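Putative hydrolase (Bacteroides ovatus, PDB 4HBS) is of unknown function but probably acts as a hydrolase, built as a five-bladed beta-propeller related in sequence to the beta-fructosidase clan. Local coordinates at residues Gln351-Pro363 with Glu370-Phe382. Residues are numbered along the deposited sequence; the frame is centred on the assembly and turned at random.
Sequences QRYQHVYMVNIHP and ELVISTNTDCSNF. With GOL (glycerol), chain D.
Tyr357 lays one face of its ring over CB of Asn376, a CH-pi contact with the carbon 3.7 Å from the ring centroid. The ring reaches it because CG sits between the backbone N and the carbonyl carbon (chi1 58°), and ring and amide planes stand 84° apart. O2 of a glycerol, probably from crystallisation, lies over the opposite face, and Tyr357 OH hydrogen-bonds Asp59 OD1. A leucine here would probably lose the CH-pi contact with Asn376 CB and leave Asp59 without its phenolic partner. The Asn376 amide is fixed at both ends: OD1 accepts from Gly60 N, while ND2 reaches Thr375 O from above the carbonyl plane. Strands 356-361 and 371-377 form an antiparallel hairpin, at the edge of a propeller blade, with Tyr357 and Asn376 a hydrogen-bonded pair. A beta bulge at Met358-Val359 shifts the register before Asn360 pairs with Ser374, and a water bridges Met358 O and Ser374 OG. His362 NE2 meets Ser374 OG at 2.8 Å in a nearly straight bond (175°), and ND1 bonds Thr63 OG1. Elsewhere, Val359 CG1 touches Ile373 CG2 and Ile361 CD1 rests against Leu371 CD2. Glycerol O3 accepts from His355 ND1 and donates to Asp378 OD2 at 2.7 Å. Polar groups thus gather around Tyr357, Asn376 and Asp378 and aliphatic ones at Ile361, Leu371 and Ile373; His355 and Asp378 can hold a hydroxyl, its biological meaning open.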
loop_
_atom_site.group_PDB
_atom_site.type_symbol
_atom_site.label_atom_id
_atom_site.label_comp_id
_atom_site.label_asym_id
_atom_site.label_seq_id
_atom_site.Cartn_x
_atom_site.Cartn_y
_atom_site.Cartn_z
ATOM N N GLN A 351 7.730 -10.154 20.487
ATOM C CA GLN A 351 6.515 -9.797 19.751
ATOM C C GLN A 351 6.280 -8.264 19.681
ATOM O O GLN A 351 5.643 -7.794 18.723
ATOM C CB GLN A 351 5.320 -10.487 20.381
ATOM C CG GLN A 351 5.515 -11.987 20.452
ATOM C CD GLN A 351 4.249 -12.744 20.623
ATOM O OE1 GLN A 351 3.996 -13.705 19.892
ATOM N NE2 GLN A 351 3.447 -12.386 21.625
ATOM N N ARG A 352 6.784 -7.487 20.683
ATOM C CA ARG A 352 6.659 -6.015 20.682
ATOM C C ARG A 352 7.400 -5.454 19.457
ATOM O O ARG A 352 8.372 -6.059 19.015
ATOM C CB ARG A 352 7.218 -5.405 21.992
ATOM C CG ARG A 352 6.329 -5.653 23.220
ATOM C CD ARG A 352 6.532 -4.651 24.376
ATOM N NE ARG A 352 5.292 -4.422 25.143
ATOM C CZ ARG A 352 5.170 -3.606 26.193
ATOM N NH1 ARG A 352 6.218 -2.913 26.639
ATOM N NH2 ARG A 352 3.996 -3.477 26.808
ATOM N N TYR A 353 6.925 -4.349 18.879
ATOM C CA TYR A 353 7.547 -3.749 17.678
ATOM C C TYR A 353 7.543 -2.227 17.798
ATOM O O TYR A 353 7.037 -1.705 18.793
ATOM C CB TYR A 353 6.818 -4.222 16.411
ATOM C CG TYR A 353 5.362 -3.835 16.374
ATOM C CD1 TYR A 353 4.390 -4.652 16.932
ATOM C CD2 TYR A 353 4.951 -2.653 15.776
ATOM C CE1 TYR A 353 3.040 -4.323 16.865
ATOM C CE2 TYR A 353 3.609 -2.287 15.746
ATOM C CZ TYR A 353 2.654 -3.126 16.294
ATOM O OH TYR A 353 1.339 -2.742 16.291
ATOM N N GLN A 354 8.134 -1.512 16.814
ATOM C CA GLN A 354 8.224 -0.047 16.869
ATOM C C GLN A 354 6.983 0.615 16.304
ATOM O O GLN A 354 6.237 1.221 17.072
ATOM C CB GLN A 354 9.492 0.478 16.152
ATOM C CG GLN A 354 9.772 1.986 16.346
ATOM C CD GLN A 354 10.826 2.531 15.395
ATOM O OE1 GLN A 354 10.822 2.245 14.205
ATOM N NE2 GLN A 354 11.738 3.364 15.889
ATOM N N HIS A 355 6.765 0.525 14.979
ATOM C CA HIS A 355 5.659 1.211 14.308
ATOM C C HIS A 355 4.841 0.307 13.437
ATOM O O HIS A 355 5.367 -0.599 12.810
ATOM C CB HIS A 355 6.186 2.344 13.405
ATOM C CG HIS A 355 6.790 3.485 14.143
ATOM N ND1 HIS A 355 7.956 4.087 13.701
ATOM C CD2 HIS A 355 6.387 4.096 15.282
ATOM C CE1 HIS A 355 8.220 5.052 14.570
ATOM N NE2 HIS A 355 7.304 5.095 15.543
ATOM N N VAL A 356 3.561 0.611 13.346
ATOM C CA VAL A 356 2.653 -0.037 12.435
ATOM C C VAL A 356 2.282 1.087 11.462
ATOM O O VAL A 356 2.049 2.224 11.885
ATOM C CB VAL A 356 1.442 -0.768 13.086
ATOM C CG1 VAL A 356 0.765 0.066 14.167
ATOM C CG2 VAL A 356 0.447 -1.205 12.029
ATOM N N TYR A 357 2.354 0.821 10.178
ATOM C CA TYR A 357 2.090 1.862 9.197
ATOM C C TYR A 357 1.604 1.243 7.909
ATOM O O TYR A 357 1.408 0.026 7.860
ATOM C CB TYR A 357 3.351 2.718 8.985
ATOM C CG TYR A 357 4.570 1.937 8.542
ATOM C CD1 TYR A 357 5.349 1.235 9.461
ATOM C CD2 TYR A 357 4.984 1.952 7.216
ATOM C CE1 TYR A 357 6.461 0.507 9.057
ATOM C CE2 TYR A 357 6.112 1.256 6.804
ATOM C CZ TYR A 357 6.861 0.545 7.731
ATOM O OH TYR A 357 8.003 -0.117 7.348
HETATM N N MSE A 358 1.305 2.077 6.907
HETATM C CA MSE A 358 0.831 1.617 5.619
HETATM C C MSE A 358 -0.360 0.664 5.765
HETATM O O MSE A 358 -0.328 -0.479 5.286
HETATM C CB MSE A 358 1.971 0.937 4.871
HETATM C CG MSE A 358 1.820 1.020 3.386
HETATM SE SE MSE A 358 2.337 2.736 2.700
HETATM C CE MSE A 358 4.302 2.495 2.918
ATOM N N VAL A 359 -1.397 1.124 6.454
ATOM C CA VAL A 359 -2.600 0.320 6.619
ATOM C C VAL A 359 -3.329 0.458 5.298
ATOM O O VAL A 359 -3.880 1.524 5.012
ATOM C CB VAL A 359 -3.426 0.736 7.842
ATOM C CG1 VAL A 359 -4.645 -0.155 7.991
ATOM C CG2 VAL A 359 -2.569 0.662 9.101
ATOM N N ASN A 360 -3.201 -0.584 4.444
ATOM C CA ASN A 360 -3.717 -0.623 3.080
ATOM C C ASN A 360 -4.925 -1.477 2.939
ATOM O O ASN A 360 -5.086 -2.442 3.663
ATOM C CB ASN A 360 -2.633 -1.120 2.124
ATOM C CG ASN A 360 -1.579 -0.075 1.843
ATOM O OD1 ASN A 360 -1.705 1.102 2.218
ATOM N ND2 ASN A 360 -0.525 -0.474 1.159
ATOM N N ILE A 361 -5.745 -1.137 1.938
ATOM C CA ILE A 361 -7.028 -1.761 1.616
ATOM C C ILE A 361 -6.840 -2.541 0.308
ATOM O O ILE A 361 -6.114 -2.069 -0.569
ATOM C CB ILE A 361 -8.075 -0.594 1.562
ATOM C CG1 ILE A 361 -8.792 -0.462 2.904
ATOM C CG2 ILE A 361 -9.040 -0.632 0.384
ATOM C CD1 ILE A 361 -9.858 -1.493 3.136
ATOM N N HIS A 362 -7.424 -3.764 0.200
ATOM C CA HIS A 362 -7.235 -4.654 -0.971
ATOM C C HIS A 362 -8.569 -5.198 -1.511
ATOM O O HIS A 362 -8.900 -6.368 -1.312
ATOM C CB HIS A 362 -6.289 -5.822 -0.610
ATOM C CG HIS A 362 -4.982 -5.369 -0.055
ATOM N ND1 HIS A 362 -4.066 -4.705 -0.840
ATOM C CD2 HIS A 362 -4.511 -5.429 1.209
ATOM C CE1 HIS A 362 -3.043 -4.425 -0.055
ATOM N NE2 HIS A 362 -3.268 -4.832 1.196
ATOM N N PRO A 363 -9.312 -4.368 -2.270
ATOM C CA PRO A 363 -10.575 -4.834 -2.881
ATOM C C PRO A 363 -10.449 -6.099 -3.728
ATOM O O PRO A 363 -11.379 -6.887 -3.752
ATOM C CB PRO A 363 -10.984 -3.661 -3.771
ATOM C CG PRO A 363 -10.339 -2.493 -3.176
ATOM C CD PRO A 363 -9.034 -2.970 -2.639
ATOM N N GLU A 370 -16.134 -8.019 2.254
ATOM C CA GLU A 370 -15.394 -7.696 3.478
ATOM C C GLU A 370 -14.212 -6.801 3.151
ATOM O O GLU A 370 -13.741 -6.821 2.015
ATOM C CB GLU A 370 -14.898 -9.008 4.192
ATOM C CG GLU A 370 -13.741 -9.795 3.549
ATOM C CD GLU A 370 -14.101 -10.823 2.492
ATOM O OE1 GLU A 370 -15.141 -10.642 1.821
ATOM O OE2 GLU A 370 -13.338 -11.806 2.323
ATOM N N LEU A 371 -13.712 -6.034 4.117
ATOM C CA LEU A 371 -12.519 -5.228 3.849
ATOM C C LEU A 371 -11.328 -6.110 4.025
ATOM O O LEU A 371 -11.319 -6.859 4.986
ATOM C CB LEU A 371 -12.401 -4.026 4.788
ATOM C CG LEU A 371 -13.525 -3.028 4.723
ATOM C CD1 LEU A 371 -13.539 -2.169 5.959
ATOM C CD2 LEU A 371 -13.437 -2.167 3.495
ATOM N N VAL A 372 -10.341 -6.064 3.111
ATOM C CA VAL A 372 -9.106 -6.838 3.264
ATOM C C VAL A 372 -8.017 -5.807 3.495
ATOM O O VAL A 372 -7.724 -5.019 2.602
ATOM C CB VAL A 372 -8.812 -7.783 2.091
ATOM C CG1 VAL A 372 -7.636 -8.704 2.429
ATOM C CG2 VAL A 372 -10.047 -8.594 1.743
ATOM N N ILE A 373 -7.495 -5.751 4.725
ATOM C CA ILE A 373 -6.515 -4.764 5.165
ATOM C C ILE A 373 -5.170 -5.438 5.429
ATOM O O ILE A 373 -5.133 -6.596 5.837
ATOM C CB ILE A 373 -7.071 -4.058 6.444
ATOM C CG1 ILE A 373 -8.320 -3.213 6.098
ATOM C CG2 ILE A 373 -6.019 -3.186 7.125
ATOM C CD1 ILE A 373 -9.220 -2.967 7.222
ATOM N N SER A 374 -4.073 -4.714 5.205
ATOM C CA SER A 374 -2.728 -5.220 5.456
ATOM C C SER A 374 -1.898 -4.123 6.072
ATOM O O SER A 374 -2.028 -2.971 5.669
ATOM C CB SER A 374 -2.078 -5.723 4.166
ATOM O OG SER A 374 -1.516 -4.686 3.378
ATOM N N THR A 375 -1.048 -4.468 7.043
ATOM C CA THR A 375 -0.168 -3.514 7.702
ATOM C C THR A 375 1.255 -3.682 7.228
ATOM O O THR A 375 1.551 -4.543 6.412
ATOM C CB THR A 375 -0.193 -3.752 9.210
ATOM O OG1 THR A 375 0.348 -5.046 9.501
ATOM C CG2 THR A 375 -1.555 -3.593 9.800
ATOM N N ASN A 376 2.115 -2.807 7.705
ATOM C CA ASN A 376 3.563 -2.863 7.609
ATOM C C ASN A 376 4.019 -2.632 9.026
ATOM O O ASN A 376 3.384 -1.825 9.704
ATOM C CB ASN A 376 4.140 -1.795 6.667
ATOM C CG ASN A 376 3.915 -1.930 5.180
ATOM O OD1 ASN A 376 4.318 -1.034 4.430
ATOM N ND2 ASN A 376 3.317 -3.020 4.676
ATOM N N THR A 377 5.061 -3.342 9.506
ATOM C CA THR A 377 5.570 -3.150 10.864
ATOM C C THR A 377 7.064 -3.013 10.813
ATOM O O THR A 377 7.685 -3.354 9.816
ATOM C CB THR A 377 5.079 -4.230 11.822
ATOM O OG1 THR A 377 5.083 -5.490 11.158
ATOM C CG2 THR A 377 3.684 -3.925 12.337
ATOM N N ASP A 378 7.620 -2.478 11.897
ATOM C CA ASP A 378 9.010 -2.043 12.092
ATOM C C ASP A 378 9.544 -2.464 13.440
ATOM O O ASP A 378 8.785 -2.395 14.408
ATOM C CB ASP A 378 8.935 -0.482 12.173
ATOM C CG ASP A 378 9.712 0.371 11.242
ATOM O OD1 ASP A 378 10.020 -0.092 10.134
ATOM O OD2 ASP A 378 9.876 1.562 11.551
ATOM N N CYS A 379 10.861 -2.699 13.574
ATOM C CA CYS A 379 11.492 -2.845 14.901
ATOM C C CYS A 379 12.446 -1.641 15.050
ATOM O O CYS A 379 12.887 -1.090 14.032
ATOM C CB CYS A 379 12.189 -4.187 15.083
ATOM S SG CYS A 379 13.388 -4.584 13.806
ATOM N N SER A 380 12.663 -1.155 16.284
ATOM C CA SER A 380 13.479 0.058 16.524
ATOM C C SER A 380 14.861 -0.024 15.896
ATOM O O SER A 380 15.279 0.900 15.195
ATOM C CB SER A 380 13.630 0.326 18.017
ATOM O OG SER A 380 12.376 0.322 18.684
ATOM N N ASN A 381 15.546 -1.150 16.109
ATOM C CA ASN A 381 16.896 -1.367 15.615
ATOM C C ASN A 381 16.898 -2.215 14.337
ATOM O O ASN A 381 16.333 -3.309 14.315
ATOM C CB ASN A 381 17.712 -2.013 16.695
ATOM C CG ASN A 381 17.704 -1.244 18.020
ATOM O OD1 ASN A 381 17.205 -1.736 19.036
ATOM N ND2 ASN A 381 18.199 0.006 18.038
ATOM N N PHE A 382 17.534 -1.709 13.270
ATOM C CA PHE A 382 17.529 -2.378 11.966
ATOM C C PHE A 382 18.175 -3.756 11.972
ATOM O O PHE A 382 17.753 -4.612 11.187
ATOM C CB PHE A 382 18.215 -1.504 10.883
ATOM C CG PHE A 382 18.023 -2.006 9.460
ATOM C CD1 PHE A 382 16.867 -1.712 8.748
ATOM C CD2 PHE A 382 18.966 -2.826 8.863
ATOM C CE1 PHE A 382 16.670 -2.218 7.458
ATOM C CE2 PHE A 382 18.776 -3.321 7.567
ATOM C CZ PHE A 382 17.642 -2.998 6.867
HETATM C C1 GOL D . 9.528 3.748 7.829
HETATM O O1 GOL D . 9.570 4.194 6.474
HETATM C C2 GOL D . 8.965 4.821 8.732
HETATM O O2 GOL D . 7.547 4.928 8.559
HETATM C C3 GOL D . 9.306 4.587 10.188
HETATM O O3 GOL D . 8.407 3.671 10.807
HETATM O O HOH W 1 0.368 -2.488 3.504
#